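Local structure of metalloregulator ScaR (Streptococcus gordonii, 3HRS) at residues P35-T38 / E39-K43; D70-R73 / K74-I78; H139-T142 / L143-K147; F161-L164 / T165-E168. The protein acts as a manganese-responsive transcriptional regulator of the DtxR/MntR family, a homodimer that probably represses its target genes by binding DNA when loaded with metal. One frame throughout, in Å; residues are numbered along the deposited sequence.

Contact 1: residues P35-T38 / E39-K43. With SO4 (sulfate ion), chain E.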
loop_
_atom_site.group_PDB
_atom_site.type_symbol
_atom_site.label_atom_id
_atom_site.label_comp_id
_atom_site.label_asym_id
_atom_site.label_seq_id
_atom_site.Cartn_x
_atom_site.Cartn_y
_atom_site.Cartn_z
ATOM N N PRO A 35 -32.823 -4.438 -2.966
ATOM C CA PRO A 35 -32.809 -3.242 -3.820
ATOM C C PRO A 35 -31.395 -2.725 -4.102
ATOM O O PRO A 35 -31.206 -2.010 -5.087
ATOM C CB PRO A 35 -33.593 -2.213 -3.002
ATOM C CG PRO A 35 -34.483 -3.012 -2.148
ATOM C CD PRO A 35 -33.708 -4.260 -1.802
ATOM N N ALA A 36 -30.427 -3.070 -3.254
ATOM C CA ALA A 36 -29.023 -2.742 -3.513
ATOM C C ALA A 36 -28.462 -3.626 -4.629
ATOM O O ALA A 36 -27.763 -3.144 -5.522
ATOM C CB ALA A 36 -28.188 -2.887 -2.243
ATOM N N VAL A 37 -28.768 -4.919 -4.561
ATOM C CA VAL A 37 -28.470 -5.848 -5.644
ATOM C C VAL A 37 -29.037 -5.323 -6.961
ATOM O O VAL A 37 -28.300 -5.087 -7.918
ATOM C CB VAL A 37 -29.076 -7.246 -5.369
ATOM C CG1 VAL A 37 -29.035 -8.116 -6.620
ATOM C CG2 VAL A 37 -28.351 -7.925 -4.216
ATOM N N THR A 38 -30.357 -5.149 -6.997
ATOM C CA THR A 38 -31.049 -4.695 -8.196
ATOM C C THR A 38 -30.375 -3.449 -8.747
ATOM O O THR A 38 -30.314 -3.240 -9.958
ATOM C CB THR A 38 -32.544 -4.413 -7.918
ATOM O OG1 THR A 38 -33.235 -5.650 -7.696
ATOM C CG2 THR A 38 -33.182 -3.721 -9.098
ATOM N N GLU A 39 -29.848 -2.635 -7.846
ATOM C CA GLU A 39 -29.168 -1.410 -8.239
ATOM C C GLU A 39 -27.769 -1.655 -8.800
ATOM O O GLU A 39 -27.318 -0.941 -9.693
ATOM C CB GLU A 39 -29.116 -0.426 -7.067
ATOM C CG GLU A 39 -30.268 0.565 -7.081
ATOM C CD GLU A 39 -30.310 1.366 -8.381
ATOM O OE1 GLU A 39 -31.189 1.081 -9.229
ATOM O OE2 GLU A 39 -29.456 2.270 -8.559
ATOM N N MET A 40 -27.092 -2.666 -8.276
ATOM C CA MET A 40 -25.725 -2.964 -8.680
ATOM C C MET A 40 -25.713 -3.662 -10.037
ATOM O O MET A 40 -24.979 -3.276 -10.939
ATOM C CB MET A 40 -25.050 -3.822 -7.607
ATOM C CG MET A 40 -23.600 -4.162 -7.857
ATOM S SD MET A 40 -22.514 -2.738 -7.981
ATOM C CE MET A 40 -22.217 -2.777 -9.727
ATOM N N MET A 41 -26.539 -4.689 -10.184
ATOM C CA MET A 41 -26.674 -5.353 -11.470
ATOM C C MET A 41 -27.003 -4.342 -12.575
ATOM O O MET A 41 -26.394 -4.379 -13.645
ATOM C CB MET A 41 -27.730 -6.459 -11.404
ATOM C CG MET A 41 -27.467 -7.535 -10.362
ATOM S SD MET A 41 -25.900 -8.391 -10.609
ATOM C CE MET A 41 -24.850 -7.408 -9.564
ATOM N N LYS A 42 -27.956 -3.442 -12.327
ATOM C CA LYS A 42 -28.270 -2.400 -13.307
ATOM C C LYS A 42 -26.979 -1.754 -13.807
ATOM O O LYS A 42 -26.761 -1.641 -15.028
ATOM C CB LYS A 42 -29.200 -1.322 -12.727
ATOM C CG LYS A 42 -30.685 -1.470 -13.099
ATOM C CD LYS A 42 -31.408 -0.104 -13.083
ATOM C CE LYS A 42 -32.734 -0.128 -13.876
ATOM N NZ LYS A 42 -33.338 1.232 -14.074
ATOM N N LYS A 43 -26.130 -1.352 -12.855
ATOM C CA LYS A 43 -24.854 -0.697 -13.146
ATOM C C LYS A 43 -23.921 -1.650 -13.896
ATOM O O LYS A 43 -23.351 -1.285 -14.944
ATOM C CB LYS A 43 -24.191 -0.210 -11.849
ATOM C CG LYS A 43 -22.836 0.487 -12.036
ATOM C CD LYS A 43 -22.286 1.009 -10.705
ATOM C CE LYS A 43 -20.942 1.737 -10.871
ATOM N NZ LYS A 43 -20.370 2.195 -9.559
HETATM S S SO4 E . -17.025 1.609 -7.456
HETATM O O1 SO4 E . -15.942 1.103 -6.611
HETATM O O2 SO4 E . -18.259 0.850 -7.248
HETATM O O3 SO4 E . -17.278 3.007 -7.118
HETATM O O4 SO4 E . -16.604 1.515 -8.853
#
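V37 and M41 sit one turn apart on helix 34-46, their side chains running alongside each other and pointing the same way. The branch of V37 that makes the contact is CG1, 4.1 Å from M41 CG. It lies anti to the backbone N of V37 (chi1 167°), while CG2 stands beside that nitrogen; M41 CG is placed the other way, beside its own backbone N, which turns it back to the earlier residue and brings it to 3.6 Å from V37 O. M41 N to V37 O and M40 N to A36 O, both 2.9 Å, are the helix bonds beneath. M40's side chain bends at chi2 and chi3, carrying its thioether end off toward K4 and Y7 of helix 4-13.

The exposed side carries T38, E39 and K42; K42 CB passes 3.5 Å from T38 O, which accepts a weak bond from K42 N. K43 is fully extended and carries NZ to a weak hydrogen bond with a sulfate ion, NZ to O2 3.4 Å; the ion is also bound by K4 N.

Helix 23-30 receives V37 at N23 and A27, and V37 and M41 both touch its I26. M41 also touches Y7 and L11 of helix 4-13. A buried apolar side packed on two helices, with an exposed polar side turned away from them, fits the recognition helix of a winged helix-turn-helix DNA-binding domain, as in other members of the DtxR family.

Contact 2: residues D70-R73 / K74-I78. With SO4 (sulfate ion), chain C.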
loop_
_atom_site.group_PDB
_atom_site.type_symbol
_atom_site.label_atom_id
_atom_site.label_comp_id
_atom_site.label_asym_id
_atom_site.label_seq_id
_atom_site.Cartn_x
_atom_site.Cartn_y
_atom_site.Cartn_z
ATOM N N ASP A 70 -7.884 -8.579 -13.366
ATOM C CA ASP A 70 -7.220 -7.548 -12.556
ATOM C C ASP A 70 -7.411 -7.688 -11.054
ATOM O O ASP A 70 -6.454 -7.544 -10.298
ATOM C CB ASP A 70 -7.663 -6.150 -12.957
ATOM C CG ASP A 70 -6.803 -5.572 -14.045
ATOM O OD1 ASP A 70 -6.665 -4.333 -14.075
ATOM O OD2 ASP A 70 -6.260 -6.341 -14.866
ATOM N N LEU A 71 -8.654 -7.895 -10.627
ATOM C CA LEU A 71 -8.975 -8.092 -9.222
ATOM C C LEU A 71 -8.118 -9.206 -8.613
ATOM O O LEU A 71 -7.604 -9.103 -7.496
ATOM C CB LEU A 71 -10.431 -8.505 -9.095
ATOM C CG LEU A 71 -11.346 -7.306 -9.095
ATOM C CD1 LEU A 71 -12.773 -7.788 -8.929
ATOM C CD2 LEU A 71 -10.918 -6.335 -7.980
ATOM N N TYR A 72 -7.989 -10.289 -9.362
ATOM C CA TYR A 72 -7.286 -11.426 -8.859
ATOM C C TYR A 72 -5.782 -11.145 -8.872
ATOM O O TYR A 72 -5.074 -11.523 -7.911
ATOM C CB TYR A 72 -7.686 -12.672 -9.636
ATOM C CG TYR A 72 -8.892 -13.387 -9.054
ATOM C CD1 TYR A 72 -8.750 -14.287 -8.016
ATOM C CD2 TYR A 72 -10.155 -13.188 -9.559
ATOM C CE1 TYR A 72 -9.836 -14.954 -7.491
ATOM C CE2 TYR A 72 -11.252 -13.853 -9.036
ATOM C CZ TYR A 72 -11.089 -14.735 -8.002
ATOM O OH TYR A 72 -12.182 -15.400 -7.474
ATOM N N ARG A 73 -5.295 -10.460 -9.917
ATOM C CA ARG A 73 -3.891 -10.008 -9.929
ATOM C C ARG A 73 -3.580 -9.201 -8.687
ATOM O O ARG A 73 -2.661 -9.545 -7.921
ATOM C CB ARG A 73 -3.529 -9.188 -11.154
ATOM C CG ARG A 73 -2.792 -9.975 -12.197
ATOM C CD ARG A 73 -2.567 -9.147 -13.458
ATOM N NE ARG A 73 -1.436 -8.228 -13.357
ATOM C CZ ARG A 73 -0.158 -8.598 -13.421
ATOM N NH1 ARG A 73 0.187 -9.879 -13.547
ATOM N NH2 ARG A 73 0.791 -7.684 -13.337
ATOM N N LYS A 74 -4.366 -8.148 -8.481
ATOM C CA LYS A 74 -4.139 -7.212 -7.386
ATOM C C LYS A 74 -4.088 -7.971 -6.072
ATOM O O LYS A 74 -3.088 -7.919 -5.334
ATOM C CB LYS A 74 -5.244 -6.163 -7.362
ATOM C CG LYS A 74 -4.858 -4.869 -6.689
ATOM C CD LYS A 74 -6.076 -4.114 -6.168
ATOM C CE LYS A 74 -6.624 -3.111 -7.194
ATOM N NZ LYS A 74 -7.777 -3.605 -7.964
ATOM N N HIS A 75 -5.153 -8.725 -5.821
ATOM C CA HIS A 75 -5.327 -9.498 -4.603
ATOM C C HIS A 75 -4.261 -10.579 -4.352
ATOM O O HIS A 75 -3.751 -10.705 -3.238
ATOM C CB HIS A 75 -6.668 -10.166 -4.664
ATOM C CG HIS A 75 -6.904 -11.122 -3.549
ATOM N ND1 HIS A 75 -7.201 -10.706 -2.273
ATOM C CD2 HIS A 75 -6.899 -12.477 -3.520
ATOM C CE1 HIS A 75 -7.385 -11.763 -1.507
ATOM N NE2 HIS A 75 -7.205 -12.849 -2.237
ATOM N N ARG A 76 -3.938 -11.365 -5.382
ATOM C CA ARG A 76 -2.895 -12.364 -5.224
ATOM C C ARG A 76 -1.467 -11.782 -5.201
ATOM O O ARG A 76 -0.615 -12.291 -4.500
ATOM C CB ARG A 76 -3.038 -13.515 -6.231
ATOM C CG ARG A 76 -4.251 -14.366 -5.922
ATOM C CD ARG A 76 -4.800 -15.178 -7.106
ATOM N NE ARG A 76 -6.018 -15.869 -6.681
ATOM C CZ ARG A 76 -6.669 -16.784 -7.395
ATOM N NH1 ARG A 76 -6.229 -17.154 -8.594
ATOM N NH2 ARG A 76 -7.768 -17.338 -6.898
ATOM N N LEU A 77 -1.172 -10.732 -5.955
ATOM C CA LEU A 77 0.175 -10.190 -5.828
ATOM C C LEU A 77 0.385 -9.504 -4.453
ATOM O O LEU A 77 1.423 -9.661 -3.837
ATOM C CB LEU A 77 0.542 -9.280 -6.988
ATOM C CG LEU A 77 0.710 -9.902 -8.375
ATOM C CD1 LEU A 77 0.638 -8.832 -9.488
ATOM C CD2 LEU A 77 2.004 -10.589 -8.445
ATOM N N ILE A 78 -0.617 -8.790 -3.956
ATOM C CA ILE A 78 -0.538 -8.243 -2.607
ATOM C C ILE A 78 -0.388 -9.400 -1.614
ATOM O O ILE A 78 0.379 -9.332 -0.656
ATOM C CB ILE A 78 -1.783 -7.399 -2.235
ATOM C CG1 ILE A 78 -1.919 -6.161 -3.139
ATOM C CG2 ILE A 78 -1.687 -6.913 -0.836
ATOM C CD1 ILE A 78 -0.629 -5.422 -3.313
HETATM S S SO4 C . -9.937 -18.025 -4.019
HETATM O O1 SO4 C . -9.132 -19.244 -4.177
HETATM O O2 SO4 C . -10.868 -17.956 -5.140
HETATM O O3 SO4 C . -10.708 -18.050 -2.767
HETATM O O4 SO4 C . -9.050 -16.849 -4.034
#
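The R76 guanidinium takes the Y72 ring against one face: CD1 of Y72 stands 3.2 Å above its plane, over its centre, with the two planes 71° apart. Both side chains belong to the long helix 62-84 of the metal-binding and dimerisation domain, where side chains four residues apart lie alongside each other. The R76 chain, extended from CG to NE, runs beside Y72 and sets NE at the ring's edge. A sulfate ion lies in plane at the edge of the guanidinium, accepting from R76 NH2 through O4 at 3.2 Å and 168°. Its O2 is also at the edge of the tyrosine ring, 3.7 Å from Y72 OH, and H158 ND1 and D159 N bond the ion too.

One residue further along, on the neighbouring side of the helix, L77 CD1 is centred 3.9 Å above a face of the R73 guanidinium. Both arginines are held by acids elsewhere, R73 by E110 and D113, R76 by E137 as well as by T127 O. H75 bonds E101 and D159; R76 packs on C122, which like D159 is a zinc ligand in another structure of this protein.

Each amide from K74 to L77 bonds the carbonyl four residues before it, K74 N to D70 O at 2.8 Å. K74 bends at chi3 and chi4, bringing NZ to 4.2 Å from L71 CD2 and into a long, weak ion pair with E5; D70 OD1 stays 6.3 Å from NZ.

Contact 3: residues H139-T142 / L143-K147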
loop_
_atom_site.group_PDB
_atom_site.type_symbol
_atom_site.label_atom_id
_atom_site.label_comp_id
_atom_site.label_asym_id
_atom_site.label_seq_id
_atom_site.Cartn_x
_atom_site.Cartn_y
_atom_site.Cartn_z
ATOM N N HIS A 139 -5.181 -25.031 -10.931
ATOM C CA HIS A 139 -5.786 -26.128 -10.181
ATOM C C HIS A 139 -7.298 -26.065 -10.086
ATOM O O HIS A 139 -7.846 -25.326 -9.251
ATOM C CB HIS A 139 -5.223 -26.207 -8.764
ATOM C CG HIS A 139 -3.747 -26.360 -8.728
ATOM N ND1 HIS A 139 -3.052 -27.014 -9.719
ATOM C CD2 HIS A 139 -2.828 -25.944 -7.826
ATOM C CE1 HIS A 139 -1.762 -26.991 -9.433
ATOM N NE2 HIS A 139 -1.600 -26.354 -8.286
ATOM N N LYS A 140 -7.965 -26.887 -10.895
ATOM C CA LYS A 140 -9.412 -26.932 -10.882
ATOM C C LYS A 140 -10.009 -28.107 -10.103
ATOM O O LYS A 140 -11.117 -27.996 -9.584
ATOM C CB LYS A 140 -9.951 -26.869 -12.307
ATOM C CG LYS A 140 -10.292 -25.454 -12.722
ATOM C CD LYS A 140 -10.588 -25.349 -14.203
ATOM C CE LYS A 140 -9.311 -25.176 -15.003
ATOM N NZ LYS A 140 -9.619 -24.990 -16.448
ATOM N N LEU A 141 -9.281 -29.216 -10.000
ATOM C CA LEU A 141 -9.842 -30.444 -9.424
ATOM C C LEU A 141 -10.069 -30.372 -7.907
ATOM O O LEU A 141 -9.125 -30.384 -7.110
ATOM C CB LEU A 141 -8.982 -31.654 -9.804
ATOM C CG LEU A 141 -9.470 -33.080 -9.495
ATOM C CD1 LEU A 141 -8.793 -33.676 -8.263
ATOM C CD2 LEU A 141 -10.985 -33.157 -9.365
ATOM N N THR A 142 -11.342 -30.300 -7.521
ATOM C CA THR A 142 -11.731 -30.160 -6.116
ATOM C C THR A 142 -11.796 -31.521 -5.417
ATOM O O THR A 142 -11.915 -32.552 -6.070
ATOM C CB THR A 142 -13.073 -29.381 -5.969
ATOM O OG1 THR A 142 -13.325 -29.097 -4.590
ATOM C CG2 THR A 142 -14.228 -30.182 -6.500
ATOM N N LEU A 143 -11.701 -31.531 -4.092
ATOM C CA LEU A 143 -11.695 -32.792 -3.372
ATOM C C LEU A 143 -12.999 -33.542 -3.632
ATOM O O LEU A 143 -12.990 -34.741 -3.927
ATOM C CB LEU A 143 -11.497 -32.585 -1.868
ATOM C CG LEU A 143 -11.379 -33.868 -1.021
ATOM C CD1 LEU A 143 -10.201 -34.718 -1.488
ATOM C CD2 LEU A 143 -11.293 -33.604 0.496
ATOM N N GLU A 144 -14.119 -32.840 -3.530
ATOM C CA GLU A 144 -15.404 -33.505 -3.688
ATOM C C GLU A 144 -15.554 -34.163 -5.063
ATOM O O GLU A 144 -16.126 -35.255 -5.171
ATOM C CB GLU A 144 -16.575 -32.562 -3.405
ATOM C CG GLU A 144 -17.165 -31.894 -4.630
ATOM C CD GLU A 144 -18.554 -31.351 -4.363
ATOM O OE1 GLU A 144 -18.817 -30.174 -4.697
ATOM O OE2 GLU A 144 -19.378 -32.101 -3.799
ATOM N N GLU A 145 -15.044 -33.516 -6.107
ATOM C CA GLU A 145 -15.121 -34.115 -7.432
ATOM C C GLU A 145 -13.847 -34.890 -7.774
ATOM O O GLU A 145 -13.405 -34.915 -8.920
ATOM C CB GLU A 145 -15.495 -33.080 -8.506
ATOM C CG GLU A 145 -14.409 -32.087 -8.884
ATOM C CD GLU A 145 -14.972 -30.792 -9.473
ATOM O OE1 GLU A 145 -14.239 -29.777 -9.509
ATOM O OE2 GLU A 145 -16.152 -30.789 -9.890
ATOM N N ALA A 146 -13.274 -35.539 -6.765
ATOM C CA ALA A 146 -12.091 -36.368 -6.959
ATOM C C ALA A 146 -12.484 -37.838 -7.053
ATOM O O ALA A 146 -13.009 -38.413 -6.092
ATOM C CB ALA A 146 -11.098 -36.151 -5.829
ATOM N N LYS A 147 -12.226 -38.443 -8.211
ATOM C CA LYS A 147 -12.640 -39.829 -8.481
ATOM C C LYS A 147 -11.816 -40.864 -7.705
ATOM O O LYS A 147 -12.273 -41.408 -6.700
ATOM C CB LYS A 147 -12.582 -40.129 -9.990
ATOM C CG LYS A 147 -13.889 -39.897 -10.763
ATOM C CD LYS A 147 -13.664 -39.995 -12.277
ATOM C CE LYS A 147 -14.670 -40.939 -12.970
ATOM N NZ LYS A 147 -16.024 -40.355 -13.209
#
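A type I beta turn from L143 to A146, in the loop that leads to strand 150-157 of the SH3-like FeoA domain, folds E145 and A146 back over L141 and T142. The turn is closed by its own backbone bond, A146 N to L143 O at 3.0 Å; the side chains carry the rest of the contact. E145 crosses T142 at about a right angle. Its CG stands between the backbone N and the carbonyl carbon (chi1 73°), and from there the extended chain passes over the T142 methyl group: CG2 lies under CG, CD and OE1 of the glutamate, with E145 CB 3.7 Å from CG2. E144 CG approaches the same methyl from another direction, roughly at right angles to E145 CG, 3.9 Å from T142 CG2.

T142 can offer this methyl because its hydroxyl points elsewhere. OG1 is anti to the backbone N (chi1 -172°) and hydrogen-bonds I209 O. L141 and L143 exchange backbone bonds with V211 and I209, so the chain running into the turn, L143 included, lies along strand 209-212. The carboxylate of E144 is bonded to Q203, and L143 packs on L192 of strand 189-194.

L141 and E145 lie alongside, pointing opposite ways, with L141 CD2 3.6 Å from E145 CG. The other methyl of L141 serves the last residue of the turn, which also rests beside the T142 carbonyl, A146 CB to T142 O 3.7 Å. L141 and A146 both touch Y152, and between themselves they meet through two methyl carbons, L141 CD1 and A146 CB, 4.2 Å apart.

Contact 4: residues F161-L164 / T165-E168. With SO4 (sulfate ion), chain D.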
loop_
_atom_site.group_PDB
_atom_site.type_symbol
_atom_site.label_atom_id
_atom_site.label_comp_id
_atom_site.label_asym_id
_atom_site.label_seq_id
_atom_site.Cartn_x
_atom_site.Cartn_y
_atom_site.Cartn_z
ATOM N N PHE A 161 -10.814 -16.654 5.176
ATOM C CA PHE A 161 -10.133 -16.585 6.466
ATOM C C PHE A 161 -10.610 -17.643 7.457
ATOM O O PHE A 161 -9.852 -18.086 8.345
ATOM C CB PHE A 161 -10.277 -15.187 7.091
ATOM C CG PHE A 161 -9.793 -15.112 8.516
ATOM C CD1 PHE A 161 -8.483 -15.422 8.834
ATOM C CD2 PHE A 161 -10.653 -14.751 9.538
ATOM C CE1 PHE A 161 -8.039 -15.373 10.146
ATOM C CE2 PHE A 161 -10.215 -14.699 10.845
ATOM C CZ PHE A 161 -8.904 -15.011 11.151
ATOM N N ASP A 162 -11.873 -18.028 7.331
ATOM C CA ASP A 162 -12.405 -19.027 8.235
ATOM C C ASP A 162 -11.925 -20.392 7.778
ATOM O O ASP A 162 -11.560 -21.244 8.589
ATOM C CB ASP A 162 -13.929 -18.947 8.304
ATOM C CG ASP A 162 -14.411 -17.911 9.312
ATOM O OD1 ASP A 162 -15.636 -17.656 9.362
ATOM O OD2 ASP A 162 -13.561 -17.357 10.052
ATOM N N LEU A 163 -11.887 -20.583 6.468
ATOM C CA LEU A 163 -11.387 -21.827 5.918
ATOM C C LEU A 163 -9.926 -21.997 6.282
ATOM O O LEU A 163 -9.537 -23.062 6.753
ATOM C CB LEU A 163 -11.559 -21.856 4.406
ATOM C CG LEU A 163 -11.047 -23.103 3.705
ATOM C CD1 LEU A 163 -11.822 -24.283 4.201
ATOM C CD2 LEU A 163 -11.193 -22.967 2.192
ATOM N N LEU A 164 -9.117 -20.954 6.075
ATOM C CA LEU A 164 -7.702 -21.066 6.390
ATOM C C LEU A 164 -7.542 -21.475 7.844
ATOM O O LEU A 164 -6.801 -22.416 8.160
ATOM C CB LEU A 164 -6.952 -19.766 6.109
ATOM C CG LEU A 164 -6.244 -19.566 4.759
ATOM C CD1 LEU A 164 -6.750 -20.468 3.659
ATOM C CD2 LEU A 164 -6.394 -18.138 4.311
ATOM N N THR A 165 -8.247 -20.770 8.726
ATOM C CA THR A 165 -8.167 -21.036 10.162
ATOM C C THR A 165 -8.505 -22.501 10.453
ATOM O O THR A 165 -7.816 -23.174 11.216
ATOM C CB THR A 165 -9.062 -20.062 10.982
ATOM O OG1 THR A 165 -8.456 -18.765 11.017
ATOM C CG2 THR A 165 -9.211 -20.530 12.396
ATOM N N TYR A 166 -9.548 -22.995 9.807
ATOM C CA TYR A 166 -9.923 -24.398 9.914
ATOM C C TYR A 166 -8.805 -25.324 9.448
ATOM O O TYR A 166 -8.575 -26.376 10.035
ATOM C CB TYR A 166 -11.186 -24.662 9.086
ATOM C CG TYR A 166 -11.539 -26.127 8.923
ATOM C CD1 TYR A 166 -12.137 -26.841 9.960
ATOM C CD2 TYR A 166 -11.286 -26.792 7.731
ATOM C CE1 TYR A 166 -12.465 -28.176 9.812
ATOM C CE2 TYR A 166 -11.613 -28.128 7.575
ATOM C CZ TYR A 166 -12.197 -28.812 8.617
ATOM O OH TYR A 166 -12.515 -30.138 8.460
ATOM N N LEU A 167 -8.118 -24.937 8.381
ATOM C CA LEU A 167 -7.087 -25.790 7.814
ATOM C C LEU A 167 -5.818 -25.807 8.665
ATOM O O LEU A 167 -5.252 -26.878 8.888
ATOM C CB LEU A 167 -6.783 -25.377 6.379
ATOM C CG LEU A 167 -7.941 -25.726 5.447
ATOM C CD1 LEU A 167 -7.921 -24.922 4.152
ATOM C CD2 LEU A 167 -7.922 -27.211 5.169
ATOM N N GLU A 168 -5.371 -24.638 9.142
ATOM C CA GLU A 168 -4.181 -24.564 10.001
ATOM C C GLU A 168 -4.468 -25.298 11.292
ATOM O O GLU A 168 -3.586 -25.911 11.881
ATOM C CB GLU A 168 -3.778 -23.110 10.280
ATOM C CG GLU A 168 -2.961 -22.457 9.139
ATOM C CD GLU A 168 -3.328 -20.986 8.852
ATOM O OE1 GLU A 168 -3.704 -20.684 7.696
ATOM O OE2 GLU A 168 -3.236 -20.135 9.768
HETATM S S SO4 D . -12.085 -13.166 4.096
HETATM O O1 SO4 D . -12.280 -11.741 4.354
HETATM O O2 SO4 D . -10.795 -13.554 4.660
HETATM O O3 SO4 D . -13.185 -13.918 4.702
HETATM O O4 SO4 D . -12.064 -13.419 2.656
#
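One carbonyl, F161 O, takes two hydrogen bonds from a single residue, T165. The hydroxyl OG1 comes in nearly along the C=O axis at 3.1 Å, while the amide N, 3.2 Å away, approaches from 44° above the carbonyl plane. OG1 stands beside the backbone N of T165 (chi1 -74°), which turns it back down the helix; there it also lies over one face of the F161 ring, with CE1 nearest at 3.5 Å. The phenylalanine stacks with H94 as well. At this first residue of helix 161-168 a sulfate ion accepts a weak bond from F161 N.

Farther along, L163 and L167 cross obliquely and meet between L163 CG and L167 CD1 at 3.6 Å. The L163 carbonyl oxygen lies at the edge of the Y166 ring, near its plane. E168 bends at chi2 and swings its carboxylate back, OE1 coming to 3.7 Å from L164 CB; that oxygen is hydrogen-bonded to T90 OG1. The backbone bond E168 N to L164 O is 2.8 Å.

L164 and L167 pack on V157 at the end of strand 150-157, and L164 also touches H124. This is a short helix following the first strand of the FeoA domain, its inner side beside H124 and D159, which bind zinc in another structure of this protein.

How the contacts relate
From the N terminus the four contacts follow in series; none nests in or crosses another, since each joins neighbouring turns of one helix or, in contact 3, packs the preceding residues against a beta turn. Contact 1 lies on helix 34-46 of the DNA-binding domain, about 25 Å between centres from contact 2 on helix 62-84. Contact 3 lies in the FeoA domain, beside strand 209-212, and contact 4 follows strand 150-157. Contacts 2 and 3 lie on opposite sides of the chain's centre. D159, bonded by H75 of contact 2 and beside L164 of contact 4, brings the middle and C-terminal domains together at the metal-binding region; helix 4-13 touches both contacts 1 and 2.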